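Local coordinates for protein peptide ABC transporter permease (Staphylococcus hominis, PDB 6EXS) that probably carries small peptides across the bacterial membrane as a POT-family transporter, including the thioalcohol-conjugated dipeptide that is a precursor of human axillary malodour, at residues Y379-L384 against Y463-T469; I293-L297 against I474-I478. All blocks are in the same frame, centred on the assembly; numbering follows the deposited sequence.

Interaction 1. Residues Y379-L384 against Y463-T469. With OLC ((2R)-2,3-dihydroxypropyl (9Z)-octadec-9-enoate), chain F.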
ATOM      1  N   TYR A 379      -5.044  19.007  -1.596  1.00 42.96           N
ATOM      2  CA  TYR A 379      -3.738  19.667  -1.767  1.00 43.59           C
ATOM      3  C   TYR A 379      -3.890  21.175  -2.076  1.00 48.77           C
ATOM      4  O   TYR A 379      -3.079  21.963  -1.601  1.00 48.80           O
ATOM      5  CB  TYR A 379      -2.851  18.931  -2.787  1.00 44.45           C
ATOM      6  CG  TYR A 379      -1.791  18.059  -2.143  1.00 45.13           C
ATOM      7  CD1 TYR A 379      -2.012  17.447  -0.909  1.00 46.08           C
ATOM      8  CD2 TYR A 379      -0.577  17.813  -2.786  1.00 45.76           C
ATOM      9  CE1 TYR A 379      -1.040  16.642  -0.313  1.00 45.60           C
ATOM     10  CE2 TYR A 379       0.397  16.996  -2.206  1.00 45.41           C
ATOM     11  CZ  TYR A 379       0.162  16.420  -0.967  1.00 50.29           C
ATOM     12  OH  TYR A 379       1.112  15.633  -0.376  1.00 48.22           O
ATOM     13  N   ILE A 380      -4.961  21.578  -2.797  1.00 46.90           N
ATOM     14  CA  ILE A 380      -5.281  22.998  -3.041  1.00 48.44           C
ATOM     15  C   ILE A 380      -5.686  23.632  -1.691  1.00 52.99           C
ATOM     16  O   ILE A 380      -5.283  24.758  -1.406  1.00 54.30           O
ATOM     17  CB  ILE A 380      -6.383  23.173  -4.140  1.00 52.14           C
ATOM     18  CG1 ILE A 380      -5.888  22.737  -5.556  1.00 52.63           C
ATOM     19  CG2 ILE A 380      -6.992  24.579  -4.164  1.00 53.68           C
ATOM     20  CD1 ILE A 380      -4.668  23.473  -6.168  1.00 55.90           C
ATOM     21  N   LEU A 381      -6.442  22.888  -0.852  1.00 48.49           N
ATOM     22  CA  LEU A 381      -6.872  23.330   0.481  1.00 48.35           C
ATOM     23  C   LEU A 381      -5.657  23.666   1.358  1.00 52.26           C
ATOM     24  O   LEU A 381      -5.541  24.819   1.768  1.00 53.42           O
ATOM     25  CB  LEU A 381      -7.798  22.272   1.150  1.00 47.23           C
ATOM     26  CG  LEU A 381      -8.362  22.472   2.594  1.00 51.80           C
ATOM     27  CD1 LEU A 381      -7.378  22.047   3.693  1.00 50.84           C
ATOM     28  CD2 LEU A 381      -8.968  23.844   2.822  1.00 55.85           C
ATOM     29  N   ILE A 382      -4.744  22.686   1.611  1.00 46.96           N
ATOM     30  CA  ILE A 382      -3.566  22.887   2.463  1.00 46.26           C
ATOM     31  C   ILE A 382      -2.599  23.950   1.863  1.00 50.69           C
ATOM     32  O   ILE A 382      -2.104  24.804   2.607  1.00 50.49           O
ATOM     33  CB  ILE A 382      -2.868  21.551   2.860  1.00 47.77           C
ATOM     34  CG1 ILE A 382      -1.892  21.741   4.047  1.00 47.43           C
ATOM     35  CG2 ILE A 382      -2.199  20.837   1.678  1.00 48.54           C
ATOM     36  CD1 ILE A 382      -2.531  22.131   5.415  1.00 48.85           C
ATOM     37  N   GLY A 383      -2.432  23.938   0.538  1.00 47.23           N
ATOM     38  CA  GLY A 383      -1.637  24.918  -0.195  1.00 48.17           C
ATOM     39  C   GLY A 383      -2.145  26.330   0.013  1.00 53.31           C
ATOM     40  O   GLY A 383      -1.348  27.241   0.241  1.00 54.54           O
ATOM     41  N   LEU A 384      -3.477  26.520  -0.018  1.00 49.90           N
ATOM     42  CA  LEU A 384      -4.094  27.831   0.212  1.00 51.31           C
ATOM     43  C   LEU A 384      -4.013  28.278   1.675  1.00 54.81           C
ATOM     44  O   LEU A 384      -3.926  29.478   1.933  1.00 56.18           O
ATOM     45  CB  LEU A 384      -5.538  27.897  -0.315  1.00 51.90           C
ATOM     46  CG  LEU A 384      -5.716  27.927  -1.847  1.00 57.77           C
ATOM     47  CD1 LEU A 384      -7.181  27.879  -2.214  1.00 58.56           C
ATOM     48  CD2 LEU A 384      -5.069  29.169  -2.484  1.00 61.75           C
ATOM     49  N   TYR A 463       4.374  23.686  -3.956  1.00 51.26           N
ATOM     50  CA  TYR A 463       4.379  22.249  -4.253  1.00 49.58           C
ATOM     51  C   TYR A 463       2.951  21.652  -4.104  1.00 50.87           C
ATOM     52  O   TYR A 463       2.512  20.938  -4.997  1.00 50.78           O
ATOM     53  CB  TYR A 463       5.410  21.532  -3.359  1.00 49.80           C
ATOM     54  CG  TYR A 463       5.370  20.016  -3.396  1.00 49.79           C
ATOM     55  CD1 TYR A 463       4.582  19.297  -2.497  1.00 50.02           C
ATOM     56  CD2 TYR A 463       6.185  19.295  -4.271  1.00 50.08           C
ATOM     57  CE1 TYR A 463       4.569  17.902  -2.499  1.00 49.16           C
ATOM     58  CE2 TYR A 463       6.200  17.900  -4.263  1.00 49.23           C
ATOM     59  CZ  TYR A 463       5.378  17.208  -3.384  1.00 52.89           C
ATOM     60  OH  TYR A 463       5.374  15.838  -3.365  1.00 50.58           O
ATOM     61  N   PHE A 464       2.236  21.966  -3.004  1.00 45.49           N
ATOM     62  CA  PHE A 464       0.865  21.506  -2.768  1.00 44.45           C
ATOM     63  C   PHE A 464      -0.097  22.055  -3.829  1.00 51.00           C
ATOM     64  O   PHE A 464      -0.955  21.309  -4.306  1.00 50.63           O
ATOM     65  CB  PHE A 464       0.363  21.898  -1.361  1.00 45.22           C
ATOM     66  CG  PHE A 464       0.970  21.170  -0.181  1.00 44.87           C
ATOM     67  CD1 PHE A 464       0.925  19.783  -0.099  1.00 45.74           C
ATOM     68  CD2 PHE A 464       1.491  21.875   0.897  1.00 46.32           C
ATOM     69  CE1 PHE A 464       1.464  19.116   1.004  1.00 45.43           C
ATOM     70  CE2 PHE A 464       2.013  21.206   2.008  1.00 47.51           C
ATOM     71  CZ  PHE A 464       2.008  19.832   2.049  1.00 44.25           C
ATOM     72  N   ILE A 465       0.062  23.345  -4.213  1.00 49.05           N
ATOM     73  CA  ILE A 465      -0.779  23.986  -5.226  1.00 50.09           C
ATOM     74  C   ILE A 465      -0.495  23.391  -6.616  1.00 54.20           C
ATOM     75  O   ILE A 465      -1.443  23.037  -7.315  1.00 53.58           O
ATOM     76  CB  ILE A 465      -0.701  25.546  -5.176  1.00 55.07           C
ATOM     77  CG1 ILE A 465      -1.143  26.070  -3.788  1.00 55.58           C
ATOM     78  CG2 ILE A 465      -1.559  26.201  -6.286  1.00 56.69           C
ATOM     79  CD1 ILE A 465      -0.557  27.429  -3.386  1.00 67.32           C
ATOM     80  N   PHE A 466       0.795  23.240  -6.991  1.00 51.81           N
ATOM     81  CA  PHE A 466       1.219  22.674  -8.282  1.00 52.51           C
ATOM     82  C   PHE A 466       0.725  21.229  -8.482  1.00 55.72           C
ATOM     83  O   PHE A 466       0.157  20.925  -9.531  1.00 55.60           O
ATOM     84  CB  PHE A 466       2.746  22.800  -8.478  1.00 55.04           C
ATOM     85  CG  PHE A 466       3.348  21.982  -9.599  1.00 57.52           C
ATOM     86  CD1 PHE A 466       3.120  22.318 -10.930  1.00 62.56           C
ATOM     87  CD2 PHE A 466       4.163  20.889  -9.324  1.00 58.94           C
ATOM     88  CE1 PHE A 466       3.681  21.557 -11.967  1.00 63.84           C
ATOM     89  CE2 PHE A 466       4.724  20.132 -10.361  1.00 61.98           C
ATOM     90  CZ  PHE A 466       4.481  20.472 -11.674  1.00 61.37           C
ATOM     91  N   LEU A 467       0.906  20.367  -7.457  1.00 51.23           N
ATOM     92  CA  LEU A 467       0.485  18.963  -7.452  1.00 49.72           C
ATOM     93  C   LEU A 467      -1.034  18.831  -7.435  1.00 53.22           C
ATOM     94  O   LEU A 467      -1.570  17.970  -8.137  1.00 52.56           O
ATOM     95  CB  LEU A 467       1.105  18.209  -6.266  1.00 48.47           C
ATOM     96  CG  LEU A 467       2.333  17.362  -6.579  1.00 52.70           C
ATOM     97  CD1 LEU A 467       3.573  18.217  -6.720  1.00 53.41           C
ATOM     98  CD2 LEU A 467       2.544  16.314  -5.516  1.00 53.66           C
ATOM     99  N   GLY A 468      -1.699  19.691  -6.653  1.00 49.78           N
ATOM    100  CA  GLY A 468      -3.152  19.752  -6.542  1.00 49.53           C
ATOM    101  C   GLY A 468      -3.823  20.098  -7.862  1.00 55.40           C
ATOM    102  O   GLY A 468      -4.762  19.404  -8.265  1.00 55.54           O
ATOM    103  N   THR A 469      -3.315  21.149  -8.560  1.00 52.77           N
ATOM    104  CA  THR A 469      -3.789  21.650  -9.864  1.00 53.97           C
ATOM    105  C   THR A 469      -3.568  20.619 -10.995  1.00 58.87           C
ATOM    106  O   THR A 469      -4.496  20.375 -11.780  1.00 59.01           O
ATOM    107  CB  THR A 469      -3.112  22.994 -10.196  1.00 60.08           C
ATOM    108  OG1 THR A 469      -3.305  23.916  -9.119  1.00 56.12           O
ATOM    109  CG2 THR A 469      -3.595  23.598 -11.519  1.00 58.83           C
TER
HETATM  110  C18 OLC F 505     -17.528  15.741  -0.085  1.00 70.81           C
HETATM  111  C10 OLC F 505     -10.898  23.312  -1.561  1.00 70.35           C
HETATM  112  C9  OLC F 505     -10.229  24.373  -1.121  1.00 72.08           C
HETATM  113  C17 OLC F 505     -17.106  16.992  -0.828  1.00 70.50           C
HETATM  114  C11 OLC F 505     -12.323  22.929  -1.254  1.00 69.31           C
HETATM  115  C8  OLC F 505     -10.725  25.448  -0.184  1.00 73.43           C
HETATM  116  C24 OLC F 505      -5.821  34.664   7.662  1.00 78.10           C
HETATM  117  C16 OLC F 505     -15.900  17.699  -0.218  1.00 68.78           C
HETATM  118  C12 OLC F 505     -12.507  21.451  -0.924  1.00 67.53           C
HETATM  119  C7  OLC F 505      -9.635  26.424   0.245  1.00 73.50           C
HETATM  120  C15 OLC F 505     -15.541  18.996  -0.931  1.00 68.62           C
HETATM  121  C13 OLC F 505     -13.941  20.969  -1.072  1.00 67.19           C
HETATM  122  C6  OLC F 505     -10.051  27.364   1.365  1.00 73.99           C
HETATM  123  C14 OLC F 505     -14.169  19.551  -0.581  1.00 67.05           C
HETATM  124  C5  OLC F 505      -9.030  28.443   1.697  1.00 73.92           C
HETATM  125  C4  OLC F 505      -8.030  28.057   2.775  1.00 73.47           C
HETATM  126  C3  OLC F 505      -8.067  28.944   4.013  1.00 74.11           C
HETATM  127  C2  OLC F 505      -7.065  30.099   3.984  1.00 75.30           C
HETATM  128  C21 OLC F 505      -5.637  32.461   6.455  1.00 77.86           C
HETATM  129  C1  OLC F 505      -6.911  30.798   5.306  1.00 77.21           C
HETATM  130  C22 OLC F 505      -5.935  33.938   6.337  1.00 79.05           C
HETATM  131  O19 OLC F 505      -7.483  30.488   6.320  1.00 78.59           O
HETATM  132  O25 OLC F 505      -4.475  34.725   8.125  1.00 76.98           O
HETATM  133  O23 OLC F 505      -5.071  34.543   5.366  1.00 79.59           O
HETATM  134  O20 OLC F 505      -6.042  31.817   5.221  1.00 77.41           O
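Y379 and F464 meet where helices 364-389 and 460-479 of this Major Facilitator Superfamily fold pack antiparallel, local axes 7.6 Å apart. G383 lies opposite F464, and G468 opposite Y379; neither glycine has a side chain to hold the backbones apart. Y379 acts as a knob in the hole formed by Y463, F464, L467 and G468. Its ring takes the edge of F464 in a T-shaped stack, the planes at 82°. F464 CD1 stands over the centre of the tyrosine ring, 3.5 Å from Y379 CE2, while L467 CB lies at that ring's edge, in its plane. The root of the knob is as close, with Y379 CB 3.4 Å from F464 O. At the far end the hydroxyls of Y379 and Y463 both hydrogen-bond to Q304 OE1, which satisfies the polar ends of two buried tyrosines. F464 in turn offers a face to I382: methyl CG2 makes a CH-pi contact 3.8 Å from the F464 ring centroid, 15° off its normal. That branch reaches the ring because chi1 of -164° sends CG1 anti to the backbone N and leaves CG2 between N and the carbonyl carbon. I465 lies against G383, its CD1 3.7 Å from G383 O. On the other flank of segment 379-384, L381 and L384 touch the acyl chain of a monoolein molecule, L381 CD2 lying 3.7 Å from OLC C7. I380 closes the end of the contact away from the rings, its CD1 packed 3.3 Å from T469 OG1 and also against I465 O and the I465 CG2 methyl. The T469 hydroxyl donates to I465 O at 2.7 Å from above the carbonyl plane, on the face opposite T469 N.

Interaction 2. Residues I293-L297 against I474-I478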
ATOM      1  N   ILE A 293      -4.188   6.223 -14.953  1.00 50.78           N
ATOM      2  CA  ILE A 293      -3.702   7.593 -14.745  1.00 51.09           C
ATOM      3  C   ILE A 293      -4.457   8.205 -13.545  1.00 55.69           C
ATOM      4  O   ILE A 293      -3.806   8.662 -12.605  1.00 55.74           O
ATOM      5  CB  ILE A 293      -3.804   8.479 -16.034  1.00 55.45           C
ATOM      6  CG1 ILE A 293      -3.279   7.759 -17.313  1.00 56.83           C
ATOM      7  CG2 ILE A 293      -3.135   9.851 -15.849  1.00 55.93           C
ATOM      8  CD1 ILE A 293      -1.760   7.301 -17.346  1.00 61.46           C
ATOM      9  N   LEU A 294      -5.813   8.153 -13.551  1.00 51.98           N
ATOM     10  CA  LEU A 294      -6.645   8.669 -12.462  1.00 51.39           C
ATOM     11  C   LEU A 294      -6.287   8.029 -11.122  1.00 55.81           C
ATOM     12  O   LEU A 294      -6.162   8.753 -10.121  1.00 55.78           O
ATOM     13  CB  LEU A 294      -8.152   8.519 -12.757  1.00 51.76           C
ATOM     14  CG  LEU A 294      -8.770   9.423 -13.850  1.00 57.48           C
ATOM     15  CD1 LEU A 294     -10.261   9.182 -13.968  1.00 57.80           C
ATOM     16  CD2 LEU A 294      -8.537  10.898 -13.580  1.00 59.04           C
ATOM     17  N   GLY A 295      -6.075   6.703 -11.131  1.00 51.54           N
ATOM     18  CA  GLY A 295      -5.670   5.916  -9.963  1.00 49.42           C
ATOM     19  C   GLY A 295      -4.292   6.293  -9.443  1.00 50.86           C
ATOM     20  O   GLY A 295      -4.094   6.416  -8.234  1.00 49.56           O
ATOM     21  N   MET A 296      -3.338   6.509 -10.363  1.00 46.51           N
ATOM     22  CA  MET A 296      -1.964   6.901 -10.059  1.00 46.09           C
ATOM     23  C   MET A 296      -1.931   8.297  -9.406  1.00 49.01           C
ATOM     24  O   MET A 296      -1.264   8.469  -8.381  1.00 48.10           O
ATOM     25  CB  MET A 296      -1.111   6.867 -11.339  1.00 49.60           C
ATOM     26  CG  MET A 296       0.335   6.551 -11.088  1.00 53.76           C
ATOM     27  SD  MET A 296       1.276   6.204 -12.598  1.00 60.04           S
ATOM     28  CE  MET A 296       1.384   7.858 -13.308  1.00 58.08           C
ATOM     29  N   LEU A 297      -2.685   9.275  -9.987  1.00 44.10           N
ATOM     30  CA  LEU A 297      -2.810  10.648  -9.494  1.00 43.02           C
ATOM     31  C   LEU A 297      -3.421  10.664  -8.092  1.00 45.31           C
ATOM     32  O   LEU A 297      -3.034  11.503  -7.270  1.00 45.16           O
ATOM     33  CB  LEU A 297      -3.669  11.520 -10.435  1.00 43.81           C
ATOM     34  CG  LEU A 297      -3.124  11.910 -11.813  1.00 48.73           C
ATOM     35  CD1 LEU A 297      -4.237  12.408 -12.685  1.00 48.88           C
ATOM     36  CD2 LEU A 297      -2.016  12.973 -11.715  1.00 52.04           C
ATOM     37  N   ILE A 474      -5.727  17.152 -15.300  1.00 55.55           N
ATOM     38  CA  ILE A 474      -5.700  15.834 -15.970  1.00 54.58           C
ATOM     39  C   ILE A 474      -7.043  15.110 -15.776  1.00 59.04           C
ATOM     40  O   ILE A 474      -7.555  14.483 -16.715  1.00 60.02           O
ATOM     41  CB  ILE A 474      -4.482  14.958 -15.551  1.00 55.87           C
ATOM     42  CG1 ILE A 474      -3.150  15.704 -15.749  1.00 56.43           C
ATOM     43  CG2 ILE A 474      -4.469  13.616 -16.316  1.00 56.08           C
ATOM     44  CD1 ILE A 474      -1.996  15.108 -14.996  1.00 61.40           C
ATOM     45  N   THR A 475      -7.622  15.233 -14.570  1.00 54.40           N
ATOM     46  CA  THR A 475      -8.920  14.646 -14.252  1.00 53.78           C
ATOM     47  C   THR A 475     -10.021  15.302 -15.077  1.00 58.50           C
ATOM     48  O   THR A 475     -10.841  14.580 -15.630  1.00 58.26           O
ATOM     49  CB  THR A 475      -9.191  14.657 -12.744  1.00 59.46           C
ATOM     50  OG1 THR A 475      -8.114  13.987 -12.095  1.00 55.98           O
ATOM     51  CG2 THR A 475     -10.491  13.967 -12.386  1.00 55.92           C
ATOM     52  N   LEU A 476     -10.020  16.646 -15.192  1.00 55.97           N
ATOM     53  CA  LEU A 476     -11.019  17.356 -15.994  1.00 57.80           C
ATOM     54  C   LEU A 476     -10.912  17.020 -17.490  1.00 64.81           C
ATOM     55  O   LEU A 476     -11.946  16.940 -18.162  1.00 66.14           O
ATOM     56  CB  LEU A 476     -10.984  18.874 -15.762  1.00 58.72           C
ATOM     57  CG  LEU A 476     -11.496  19.378 -14.412  1.00 62.55           C
ATOM     58  CD1 LEU A 476     -11.098  20.823 -14.198  1.00 63.62           C
ATOM     59  CD2 LEU A 476     -13.010  19.221 -14.286  1.00 65.28           C
ATOM     60  N   ILE A 477      -9.675  16.780 -17.997  1.00 61.63           N
ATOM     61  CA  ILE A 477      -9.426  16.414 -19.399  1.00 62.48           C
ATOM     62  C   ILE A 477      -9.953  14.986 -19.674  1.00 67.72           C
ATOM     63  O   ILE A 477     -10.616  14.779 -20.689  1.00 68.68           O
ATOM     64  CB  ILE A 477      -7.940  16.644 -19.828  1.00 65.24           C
ATOM     65  CG1 ILE A 477      -7.553  18.137 -19.711  1.00 65.90           C
ATOM     66  CG2 ILE A 477      -7.678  16.142 -21.261  1.00 66.75           C
ATOM     67  CD1 ILE A 477      -6.092  18.402 -19.463  1.00 69.55           C
ATOM     68  N   ILE A 478      -9.710  14.032 -18.750  1.00 63.39           N
ATOM     69  CA  ILE A 478     -10.181  12.645 -18.868  1.00 62.79           C
ATOM     70  C   ILE A 478     -11.714  12.559 -18.690  1.00 70.27           C
ATOM     71  O   ILE A 478     -12.371  11.875 -19.481  1.00 71.20           O
ATOM     72  CB  ILE A 478      -9.380  11.693 -17.919  1.00 63.53           C
ATOM     73  CG1 ILE A 478      -7.922  11.539 -18.408  1.00 63.56           C
ATOM     74  CG2 ILE A 478     -10.058  10.313 -17.746  1.00 63.24           C
ATOM     75  CD1 ILE A 478      -6.917  10.977 -17.397  1.00 67.29           C
TER
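Helix-to-helix packing of the Major Facilitator Superfamily fold joins helix 279-302 to the later part of helix 460-479 through I293, L294, L297, I474, T475 and I478. The two run antiparallel at 159°, but their local axes stay 10.7 Å apart, and branched aliphatic side chains span the gap. L294 forks against the other helix: its CD2 lies 3.5 Å from T475 OG1, and its CD1 meets I478 CG2 at 3.9 Å, the two side chains sliding past each other in opposite directions. L297 meets I474 with both methyls. Its CD1 sits 3.8 Å from I474 CG2, and its CD2 lies 3.9 Å from I474 CD1. I474 CG2 also touches I293 CG2 at 4.0 Å, the side chains crossing at about a right angle; in I474 this branch is anti to the backbone N, with CG1 beside N (chi1 -54°). Helix 364-389 borders the same contact, where T372 touches L297 and T475, and its OG1 hydrogen-bonds to L294 O. The hydroxyl of T475 is instead bonded within its own helix, to A471 O, and toward L294 it meets the CD2 methyl. With no hydrogen bond or salt bridge between the segments, the contact rests on van der Waals packing of branched side chains, and the one hydroxyl at the interface is satisfied within its own helix.

In the fold
Helix 460-479 serves both contacts: interaction 1 uses residues 463-469, interaction 2 residues 474-478 further along. Their centres are 16 Å apart and their nearest atoms about 5 Å, without touching. Along the chain, interaction 1 is nested inside the loop closed by interaction 2. Helix 364-389 supplies one side of interaction 1 and, through T372 and L373, also borders interaction 2. Interaction 1 is the nearer to the bound peptide conjugate, with the Y379 side chain about 7 Å from it, against about 13 Å for L297 of interaction 2. Neither contact includes a pocket residue; Q304, bonded to Y379 and Y463, neighbours G305 of the ligand pocket in sequence.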